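Local structure of PTS-dependent dihydroxyacetone kinase operon regulatory protein (Escherichia coli, 4LRZ) at residues S45-K50 / L56-L61. The protein activates transcription of the dhaKLM dihydroxyacetone kinase operon from a sigma-70 promoter and represses its own expression. Sequence-based numbering, arbitrary orientation.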
loop_
_atom_site.group_PDB
_atom_site.type_symbol
_atom_site.label_atom_id
_atom_site.label_comp_id
_atom_site.label_asym_id
_atom_site.label_seq_id
_atom_site.Cartn_x
_atom_site.Cartn_y
_atom_site.Cartn_z
ATOM N N SER F 45 -12.277 19.810 15.350
ATOM C CA SER F 45 -13.039 19.044 14.359
ATOM C C SER F 45 -12.295 18.782 13.059
ATOM O O SER F 45 -12.498 17.718 12.435
ATOM C CB SER F 45 -14.350 19.746 14.027
ATOM O OG SER F 45 -14.969 20.157 15.226
ATOM N N ILE F 46 -11.512 19.774 12.608
ATOM C CA ILE F 46 -10.723 19.605 11.405
ATOM C C ILE F 46 -9.670 18.536 11.721
ATOM O O ILE F 46 -9.480 17.614 10.940
ATOM C CB ILE F 46 -10.051 20.921 10.907
ATOM C CG1 ILE F 46 -11.054 21.808 10.150
ATOM C CG2 ILE F 46 -8.839 20.604 9.954
ATOM C CD1 ILE F 46 -10.870 23.324 10.450
ATOM N N TYR F 47 -9.013 18.677 12.873
ATOM C CA TYR F 47 -7.951 17.775 13.294
ATOM C C TYR F 47 -8.504 16.363 13.377
ATOM O O TYR F 47 -7.935 15.431 12.789
ATOM C CB TYR F 47 -7.407 18.232 14.646
ATOM C CG TYR F 47 -6.076 17.647 15.074
ATOM C CD1 TYR F 47 -4.872 18.289 14.761
ATOM C CD2 TYR F 47 -6.020 16.469 15.838
ATOM C CE1 TYR F 47 -3.636 17.778 15.187
ATOM C CE2 TYR F 47 -4.777 15.933 16.261
ATOM C CZ TYR F 47 -3.596 16.601 15.923
ATOM O OH TYR F 47 -2.389 16.087 16.324
ATOM N N ARG F 48 -9.645 16.221 14.048
ATOM C CA ARG F 48 -10.333 14.951 14.155
ATOM C C ARG F 48 -10.647 14.299 12.796
ATOM O O ARG F 48 -10.334 13.126 12.605
ATOM C CB ARG F 48 -11.595 15.072 15.057
ATOM C CG ARG F 48 -12.706 13.985 14.864
ATOM C CD ARG F 48 -13.739 13.897 16.047
ATOM N NE ARG F 48 -13.790 15.136 16.826
ATOM C CZ ARG F 48 -14.605 16.169 16.582
ATOM N NH1 ARG F 48 -15.488 16.131 15.581
ATOM N NH2 ARG F 48 -14.528 17.258 17.343
ATOM N N ARG F 49 -11.253 15.002 11.850
ATOM C CA ARG F 49 -11.588 14.307 10.591
ATOM C C ARG F 49 -10.379 14.033 9.656
ATOM O O ARG F 49 -10.471 13.254 8.694
ATOM C CB ARG F 49 -12.717 15.008 9.834
ATOM C CG ARG F 49 -12.343 16.355 9.346
ATOM C CD ARG F 49 -13.309 16.968 8.297
ATOM N NE ARG F 49 -12.536 18.084 7.733
ATOM C CZ ARG F 49 -11.918 18.068 6.547
ATOM N NH1 ARG F 49 -11.159 19.125 6.180
ATOM N NH2 ARG F 49 -12.069 17.008 5.726
ATOM N N LYS F 50 -9.250 14.648 9.957
ATOM C CA LYS F 50 -8.044 14.399 9.186
ATOM C C LYS F 50 -7.104 13.340 9.818
ATOM O O LYS F 50 -6.012 13.108 9.320
ATOM C CB LYS F 50 -7.366 15.725 8.922
ATOM C CG LYS F 50 -8.250 16.608 8.021
ATOM C CD LYS F 50 -7.763 16.410 6.646
ATOM C CE LYS F 50 -8.763 15.899 5.700
ATOM N NZ LYS F 50 -7.886 15.295 4.650
ATOM N N LEU F 56 -0.396 9.313 9.910
ATOM C CA LEU F 56 0.549 8.755 8.942
ATOM C C LEU F 56 1.554 9.831 8.547
ATOM O O LEU F 56 2.771 9.620 8.547
ATOM C CB LEU F 56 -0.201 8.254 7.722
ATOM C CG LEU F 56 -1.140 7.051 7.861
ATOM C CD1 LEU F 56 -1.699 6.751 6.488
ATOM C CD2 LEU F 56 -0.383 5.794 8.351
ATOM N N GLY F 57 1.037 11.023 8.276
ATOM C CA GLY F 57 1.872 12.161 7.942
ATOM C C GLY F 57 2.868 12.569 9.014
ATOM O O GLY F 57 3.985 12.961 8.688
ATOM N N GLN F 58 2.447 12.526 10.277
ATOM C CA GLN F 58 3.274 12.996 11.411
ATOM C C GLN F 58 4.461 12.025 11.670
ATOM O O GLN F 58 5.579 12.467 11.962
ATOM C CB GLN F 58 2.420 13.167 12.686
ATOM C CG GLN F 58 1.513 14.427 12.706
ATOM C CD GLN F 58 0.549 14.509 13.925
ATOM O OE1 GLN F 58 0.311 15.597 14.445
ATOM N NE2 GLN F 58 -0.003 13.379 14.360
ATOM N N ALA F 59 4.210 10.714 11.541
ATOM C CA ALA F 59 5.278 9.705 11.677
ATOM C C ALA F 59 6.351 9.898 10.595
ATOM O O ALA F 59 7.572 9.873 10.886
ATOM C CB ALA F 59 4.699 8.271 11.633
ATOM N N ALA F 60 5.877 10.108 9.362
ATOM C CA ALA F 60 6.712 10.279 8.184
ATOM C C ALA F 60 7.586 11.548 8.273
ATOM O O ALA F 60 8.781 11.574 7.863
ATOM C CB ALA F 60 5.817 10.346 6.959
ATOM N N LEU F 61 6.972 12.590 8.821
ATOM C CA LEU F 61 7.611 13.879 9.000
ATOM C C LEU F 61 8.624 13.887 10.130
ATOM O O LEU F 61 9.687 14.486 9.983
ATOM C CB LEU F 61 6.558 14.992 9.168
ATOM C CG LEU F 61 6.388 15.856 7.922
ATOM C CD1 LEU F 61 6.299 15.070 6.671
ATOM C CD2 LEU F 61 5.173 16.850 7.996
#
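Tyr47 and Gln58 meet across the junction of two consecutive helices, 40-49 and 51-66, their CA atoms 12.3 Å apart and the gap bridged by the side-chain ends. Helix 40-49 closes with the bond from Arg49 N to Ser45 O (3.0 Å) and two weaker ones from Lys50 N; Lys50 leaves helical geometry and occupies the N-cap position of the next helix, which runs on regularly through Leu61 N to Gly57 O (3.0 Å). The Tyr47 side chain leaves helix 40-49 to one side, CG anti to the backbone N (chi1 -165°), and brings its hydroxyl up to the Gln58 amide. Gln58 reaches back with an extended chain (chi2 174°). The two cross at about a right angle, ring and amide planes 66° apart, with Tyr47 OH 3.3 Å from Gln58 OE1. That oxygen accepts a hydrogen bond from Ser86 on strand 84-89, while Gln58 also packs on Ile77 of strand 74-79, so helix 51-66 lies against the GAF-domain sheet, probably in the regulator's sensor part. A basic side chain of another protein chain packs on Gln58 too. With just 56 Å² buried, the Tyr47-Gln58 contact is a small polar surface touch, in which Ser86 probably does more than Tyr47 to orient the amide.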